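Local coordinates for glycerol Dehydrogenase (Unidentified, PDB 5XN8), which catalyses the NAD-dependent oxidation of glycerol to dihydroxyacetone, as a metal-dependent member of the iron-containing alcohol dehydrogenase family, here carrying zinc, at the interface of chains A and B and the interface of chains A and C. Residues are numbered along the deposited sequence; one frame, centred on the assembly and turned at random. Chains: chain A/B/C, Glycerol Dehydrogenase.

Contact 1: the interface of chains A and B. Residues chain A 5-9; chain B 5-9, 239.
Two copies of the turn that follows strand 3-6 meet across a two-fold axis, and the tight part lies on that axis. The beta-carbons of A:Ser7 and B:Ser7 touch there, CB to CB 3.7 Å. On either side a backbone bond closes the pair: A:Ser7 N donates to B:Gly9 O at 3.2 Å, fairly straight with 153° at the hydrogen, and B:Ser7 N repeats this to A:Gly9 O. Each donor stands above the carbonyl plane of the glycine, away from its lone pairs. Both serine hydroxyls are turned anti to their own backbone N (chi1 -172°), beside the carbonyl carbon, so they do not bridge the chains. Instead A:Ser7 OG folds back onto A:Pro8 O at 3.2 Å, bracing its own turn; B:Ser7 OG makes the same bond to B:Pro8 O and also shares a 2.9 Å hydrogen bond with the phenol B:Tyr239 OH. The looser flank is apolar. A:Ile5, with CG1 anti to its backbone N (chi1 -179°), crosses B:Tyr239 obliquely; its CG2 methyl sits over one ring face, 3.9 Å above the plane and towards the rim. A:Gln6 and B:Gln6, extended beyond CG, hide very little surface against the partner. In the deposited assembly the site joins the two N-terminal segments by reciprocal main-chain bonds and would be expected to hold such a pair together, with B:Tyr239 tying the turn to helix 228-247 of its own chain.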
# COMPACT_ATOMS: atom_id res chain seq x y z
N ILE A 5 32.76 -17.16 -7.36
CA ILE A 5 31.85 -17.26 -8.51
C ILE A 5 32.71 -17.59 -9.73
O ILE A 5 33.80 -17.03 -9.90
CB ILE A 5 31.04 -15.95 -8.71
CG1 ILE A 5 30.07 -16.08 -9.90
CG2 ILE A 5 31.94 -14.73 -8.92
CD1 ILE A 5 29.07 -14.95 -9.98
N GLN A 6 32.23 -18.52 -10.57
CA GLN A 6 32.90 -18.80 -11.84
C GLN A 6 31.93 -18.66 -13.00
O GLN A 6 30.72 -18.65 -12.82
CB GLN A 6 33.64 -20.14 -11.84
CG GLN A 6 32.82 -21.40 -11.56
CD GLN A 6 33.70 -22.64 -11.50
OE1 GLN A 6 34.51 -22.81 -10.57
NE2 GLN A 6 33.58 -23.50 -12.51
N SER A 7 32.49 -18.49 -14.19
CA SER A 7 31.71 -18.20 -15.38
C SER A 7 32.45 -18.67 -16.63
O SER A 7 33.68 -18.75 -16.62
CB SER A 7 31.44 -16.69 -15.46
OG SER A 7 30.53 -16.36 -16.51
N PRO A 8 31.71 -18.99 -17.71
CA PRO A 8 32.37 -19.11 -19.00
C PRO A 8 32.87 -17.74 -19.45
O PRO A 8 32.21 -16.74 -19.17
CB PRO A 8 31.25 -19.59 -19.93
CG PRO A 8 30.00 -19.10 -19.28
CD PRO A 8 30.26 -19.28 -17.82
N GLY A 9 34.02 -17.70 -20.12
CA GLY A 9 34.63 -16.45 -20.61
C GLY A 9 33.68 -15.53 -21.36
O GLY A 9 33.64 -14.34 -21.08
N ILE B 5 27.80 -11.28 -22.95
CA ILE B 5 28.31 -11.01 -21.60
C ILE B 5 29.66 -11.71 -21.47
O ILE B 5 29.82 -12.85 -21.92
CB ILE B 5 27.32 -11.47 -20.50
CG1 ILE B 5 27.85 -11.14 -19.10
CG2 ILE B 5 27.01 -12.96 -20.59
CD1 ILE B 5 26.83 -11.32 -17.99
N GLN B 6 30.65 -11.03 -20.89
CA GLN B 6 31.93 -11.66 -20.59
C GLN B 6 32.27 -11.51 -19.12
O GLN B 6 31.70 -10.68 -18.41
CB GLN B 6 33.06 -11.19 -21.51
CG GLN B 6 33.37 -9.71 -21.54
CD GLN B 6 34.45 -9.39 -22.58
OE1 GLN B 6 34.21 -9.47 -23.78
NE2 GLN B 6 35.65 -9.04 -22.11
N SER B 7 33.17 -12.37 -18.66
CA SER B 7 33.51 -12.45 -17.25
C SER B 7 34.93 -12.99 -17.07
O SER B 7 35.42 -13.72 -17.94
CB SER B 7 32.50 -13.36 -16.53
OG SER B 7 32.67 -13.34 -15.12
N PRO B 8 35.59 -12.63 -15.96
CA PRO B 8 36.79 -13.39 -15.59
C PRO B 8 36.39 -14.81 -15.19
O PRO B 8 35.33 -15.00 -14.60
CB PRO B 8 37.32 -12.62 -14.37
CG PRO B 8 36.11 -11.97 -13.79
CD PRO B 8 35.32 -11.55 -15.00
N GLY B 9 37.23 -15.79 -15.52
CA GLY B 9 36.99 -17.20 -15.21
C GLY B 9 36.57 -17.48 -13.77
O GLY B 9 35.60 -18.21 -13.54
N TYR B 239 33.16 -6.84 -8.74
CA TYR B 239 32.49 -7.78 -9.63
C TYR B 239 31.22 -7.19 -10.26
O TYR B 239 31.04 -7.26 -11.48
CB TYR B 239 32.20 -9.13 -8.95
CG TYR B 239 31.87 -10.21 -9.97
CD1 TYR B 239 32.89 -10.92 -10.62
CD2 TYR B 239 30.56 -10.49 -10.32
CE1 TYR B 239 32.60 -11.87 -11.59
CE2 TYR B 239 30.25 -11.44 -11.28
CZ TYR B 239 31.26 -12.13 -11.91
OH TYR B 239 30.94 -13.08 -12.85

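Contact 2: the interface of chains A and C. Residues chain A 213, 216, 228-229, 232; chain C 287-290, 293.
The ammonium of A:Lys216 and the carboxamide of C:Asn287 form the first shell. A:Lys216 NZ donates to the backbone carbonyl C:Ser288 O at 2.7 Å and to the side-chain oxygen C:Asn287 OD1 at 2.9 Å, standing above the carbonyl plane in both cases. The other end of the amide is gripped as well: C:Asn287 ND2 donates to A:Glu213 OE1 at 3.2 Å, with the acceptor in the amide plane but approached from above the carboxylate plane. The two side chains meet tip to tip, their planes turned 46° apart. A:Glu213 OE1 also lies 3.1 Å from C:Asn287 OD1, an unfavourable acceptor-acceptor approach that the ammonium beside both oxygens may partly offset. Within chain A, A:Lys216 NZ and A:Glu213 OE1 form a salt bridge at 3.3 Å, weak as a hydrogen bond. Farther out, the lysine leaves its helix with CG beside the backbone N and bends at chi3 (-76°); A:Lys216 CD packs on the C:Ile293 CD1 methyl at 3.5 Å, and the stem slides past C:Met290 in the opposite direction. C:Asn287 ND2 lies over the rim of one A:Arg232 guanidinium face, the planes almost perpendicular, and A:Arg232 NE is held by A:Asp228 OD2 at 3.2 Å. The patch sets the loop before helix 290-303 of chain C against helices 197-223 and 228-247 of chain A, a mainly polar join with an apolar flank within the deposited eight-copy assembly.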
# COMPACT_ATOMS: atom_id res chain seq x y z
N GLU A 213 8.08 -14.39 -18.00
CA GLU A 213 8.27 -14.67 -19.43
C GLU A 213 7.96 -16.09 -19.89
O GLU A 213 7.87 -16.33 -21.09
CB GLU A 213 9.73 -14.37 -19.82
CG GLU A 213 10.25 -12.99 -19.40
CD GLU A 213 9.57 -11.82 -20.07
OE1 GLU A 213 9.00 -12.00 -21.16
OE2 GLU A 213 9.62 -10.70 -19.51
N LYS A 216 4.74 -16.65 -22.30
CA LYS A 216 4.94 -15.98 -23.60
C LYS A 216 5.98 -16.69 -24.45
O LYS A 216 5.86 -16.74 -25.67
CB LYS A 216 5.35 -14.52 -23.43
CG LYS A 216 4.25 -13.63 -22.88
CD LYS A 216 4.69 -12.18 -22.78
CE LYS A 216 5.62 -11.91 -21.61
NZ LYS A 216 6.12 -10.49 -21.67
N ASP A 228 11.19 -11.89 -27.98
CA ASP A 228 12.11 -11.48 -26.89
C ASP A 228 11.79 -12.18 -25.57
O ASP A 228 12.63 -12.20 -24.69
CB ASP A 228 12.18 -9.96 -26.71
CG ASP A 228 13.59 -9.47 -26.29
OD1 ASP A 228 14.51 -9.48 -27.14
OD2 ASP A 228 13.78 -9.08 -25.11
N ALA A 229 10.60 -12.76 -25.42
CA ALA A 229 10.27 -13.60 -24.25
C ALA A 229 11.03 -14.92 -24.28
O ALA A 229 11.47 -15.43 -23.24
CB ALA A 229 8.78 -13.85 -24.20
N ARG A 232 14.64 -14.15 -23.38
CA ARG A 232 14.77 -14.02 -21.92
C ARG A 232 14.78 -15.39 -21.24
O ARG A 232 15.54 -15.60 -20.29
CB ARG A 232 13.65 -13.18 -21.31
CG ARG A 232 13.50 -11.75 -21.81
CD ARG A 232 14.65 -10.84 -21.42
NE ARG A 232 14.52 -9.52 -22.04
CZ ARG A 232 13.73 -8.52 -21.61
NH1 ARG A 232 12.96 -8.66 -20.53
NH2 ARG A 232 13.71 -7.37 -22.27
N ASN C 287 7.61 -6.94 -26.09
CA ASN C 287 7.64 -7.76 -24.87
C ASN C 287 7.06 -7.04 -23.67
O ASN C 287 7.70 -6.89 -22.64
CB ASN C 287 9.06 -8.26 -24.58
CG ASN C 287 9.08 -9.36 -23.55
OD1 ASN C 287 8.24 -10.26 -23.60
ND2 ASN C 287 10.01 -9.29 -22.61
N SER C 288 5.81 -6.59 -23.82
CA SER C 288 5.08 -6.00 -22.72
C SER C 288 4.77 -7.11 -21.73
O SER C 288 4.68 -8.26 -22.11
CB SER C 288 3.84 -5.28 -23.24
OG SER C 288 2.68 -6.09 -23.45
N PRO C 289 4.65 -6.76 -20.43
CA PRO C 289 4.39 -7.82 -19.43
C PRO C 289 3.03 -8.50 -19.62
O PRO C 289 2.17 -7.97 -20.32
CB PRO C 289 4.48 -7.08 -18.09
CG PRO C 289 4.27 -5.65 -18.41
CD PRO C 289 4.69 -5.42 -19.82
N MET C 290 2.86 -9.65 -19.00
CA MET C 290 1.67 -10.49 -19.23
C MET C 290 0.39 -9.79 -18.80
O MET C 290 -0.59 -9.80 -19.55
CB MET C 290 1.82 -11.86 -18.56
CG MET C 290 0.77 -12.89 -18.99
SD MET C 290 0.68 -13.18 -20.78
CE MET C 290 -0.76 -14.23 -20.92
N ILE C 293 -0.67 -7.46 -21.45
CA ILE C 293 -1.27 -8.25 -22.54
C ILE C 293 -2.70 -8.67 -22.16
O ILE C 293 -3.61 -8.58 -22.99
CB ILE C 293 -0.39 -9.49 -22.90
CG1 ILE C 293 0.90 -9.05 -23.59
CG2 ILE C 293 -1.13 -10.47 -23.81
CD1 ILE C 293 2.00 -10.09 -23.55

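Contact 3: the interface of chains A and B. Residues chain A 11-15, 17, 20, 231; chain B 1-4.
Side by side and pointing the same way, A:Gln13 and B:Lys3 rise from two antiparallel strands. Their backbones pair in both directions: B:Lys3 N donates to A:Gln13 O at 2.7 Å, almost straight (175° at the hydrogen) and in the carbonyl plane, and A:Gln13 N returns a 3.0 Å bond to B:Lys3 O. The lysine bends at chi3 (-62°) and chi4, curling back so that B:Lys3 NZ adds a second bond from the same residue to A:Gln13 O, at 2.9 Å and from above the carbonyl plane. B:Lys3 NZ also forms a very short salt bridge, 2.5 Å, with A:Glu231 OE1; the two side chains cross obliquely. The glutamine, CG anti to its backbone N (chi1 -178°), stays extended. A:Gln13 NE2 donates to A:Glu231 OE1 at 3.0 Å and to the backbone A:Glu231 O, and A:Gln13 OE1 accepts from A:Tyr11 OH, which together fix the amide's rotation. On the opposite side of the strand B:Leu2 crosses A:Leu20 obliquely, and B:Leu2 CD2 presses on A:Ala17 CB at 3.5 Å. The poorly ordered B:Met1 rests its sulfur near A:Pro15. Strand 3-6 of chain B pairs antiparallel beside strand 10-14 of chain A, continuing the sheet across the boundary, with helices 17-20 and 228-247 of chain A alongside.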
# COMPACT_ATOMS: atom_id res chain seq x y z
N TYR A 11 29.52 -15.51 -23.27
CA TYR A 11 28.23 -16.13 -23.55
C TYR A 11 27.53 -15.31 -24.63
O TYR A 11 27.31 -14.13 -24.43
CB TYR A 11 27.41 -16.23 -22.26
CG TYR A 11 25.97 -16.63 -22.47
CD1 TYR A 11 25.58 -17.97 -22.49
CD2 TYR A 11 24.98 -15.66 -22.64
CE1 TYR A 11 24.27 -18.32 -22.67
CE2 TYR A 11 23.66 -16.02 -22.85
CZ TYR A 11 23.31 -17.35 -22.85
OH TYR A 11 22.00 -17.71 -23.05
N LEU A 12 27.25 -15.92 -25.77
CA LEU A 12 26.64 -15.24 -26.92
C LEU A 12 25.24 -15.77 -27.15
O LEU A 12 25.00 -16.97 -27.01
CB LEU A 12 27.46 -15.49 -28.19
CG LEU A 12 28.78 -14.75 -28.37
CD1 LEU A 12 29.85 -15.31 -27.44
CD2 LEU A 12 29.21 -14.85 -29.83
N GLN A 13 24.32 -14.89 -27.52
CA GLN A 13 22.93 -15.29 -27.75
C GLN A 13 22.17 -14.37 -28.70
O GLN A 13 22.15 -13.18 -28.50
CB GLN A 13 22.18 -15.36 -26.42
CG GLN A 13 20.74 -15.83 -26.56
CD GLN A 13 19.98 -15.65 -25.27
OE1 GLN A 13 20.41 -16.13 -24.22
NE2 GLN A 13 18.86 -14.93 -25.33
N GLY A 14 21.52 -14.96 -29.69
CA GLY A 14 20.67 -14.22 -30.63
C GLY A 14 20.39 -15.00 -31.89
O GLY A 14 20.84 -16.13 -32.05
N PRO A 15 19.62 -14.40 -32.82
CA PRO A 15 19.43 -15.00 -34.14
C PRO A 15 20.76 -15.17 -34.88
O PRO A 15 21.60 -14.27 -34.84
CB PRO A 15 18.55 -13.97 -34.87
CG PRO A 15 17.78 -13.33 -33.78
CD PRO A 15 18.72 -13.25 -32.61
N ALA A 17 23.46 -16.81 -34.25
CA ALA A 17 24.68 -16.79 -33.44
C ALA A 17 25.69 -17.87 -33.83
O ALA A 17 26.89 -17.69 -33.65
CB ALA A 17 24.34 -16.90 -31.96
N LEU A 20 27.72 -16.27 -36.53
CA LEU A 20 28.31 -14.97 -36.16
C LEU A 20 29.40 -15.04 -35.07
O LEU A 20 30.04 -14.02 -34.79
CB LEU A 20 27.20 -14.02 -35.69
CG LEU A 20 26.21 -13.54 -36.75
CD1 LEU A 20 25.07 -12.77 -36.07
CD2 LEU A 20 26.89 -12.67 -37.80
N GLU A 231 13.91 -15.23 -25.87
CA GLU A 231 15.30 -14.82 -25.64
C GLU A 231 15.58 -14.72 -24.14
O GLU A 231 16.63 -15.17 -23.70
CB GLU A 231 15.60 -13.46 -26.31
CG GLU A 231 15.54 -13.46 -27.84
CD GLU A 231 16.83 -13.90 -28.53
OE1 GLU A 231 17.92 -13.80 -27.94
OE2 GLU A 231 16.75 -14.34 -29.70
N MET B 1 22.92 -8.07 -33.72
CA MET B 1 21.82 -8.33 -32.75
C MET B 1 22.10 -9.52 -31.82
O MET B 1 21.15 -10.13 -31.32
CB MET B 1 20.48 -8.53 -33.50
CG MET B 1 19.22 -8.43 -32.61
SD MET B 1 18.01 -9.78 -32.80
CE MET B 1 17.34 -9.91 -31.14
N LEU B 2 23.37 -9.83 -31.56
CA LEU B 2 23.73 -10.79 -30.50
C LEU B 2 23.76 -10.07 -29.15
O LEU B 2 24.16 -8.90 -29.06
CB LEU B 2 25.10 -11.41 -30.76
CG LEU B 2 25.32 -12.16 -32.06
CD1 LEU B 2 26.79 -12.52 -32.22
CD2 LEU B 2 24.44 -13.39 -32.09
N LYS B 3 23.34 -10.79 -28.10
CA LYS B 3 23.57 -10.35 -26.73
C LYS B 3 24.87 -11.01 -26.28
O LYS B 3 25.09 -12.19 -26.54
CB LYS B 3 22.41 -10.74 -25.82
CG LYS B 3 21.13 -9.97 -26.13
CD LYS B 3 19.92 -10.52 -25.39
CE LYS B 3 19.61 -11.97 -25.78
NZ LYS B 3 19.73 -12.26 -27.25
N VAL B 4 25.74 -10.23 -25.63
CA VAL B 4 27.03 -10.77 -25.17
C VAL B 4 27.27 -10.35 -23.73
O VAL B 4 26.96 -9.23 -23.35
CB VAL B 4 28.22 -10.32 -26.05
CG1 VAL B 4 29.48 -11.10 -25.68
CG2 VAL B 4 27.91 -10.53 -27.52

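Contacts 1 and 3 belong to one two-fold interface between chains A and B, their C-alpha centres about 17 Å apart. Strand 3-6 of chain B runs through both: it pairs with chain A in contact 3 and leads into the loop that meets its twin in contact 1. Contact 2 faces chain C, its centre about 18 Å from that of contact 3 and 27 Å from that of contact 1. Helix 228-247 of chain A serves contacts 2 and 3 through the sequence neighbours A:Arg232 and A:Glu231, and could couple them directly; the chain B copy gives B:Tyr239 to contact 1.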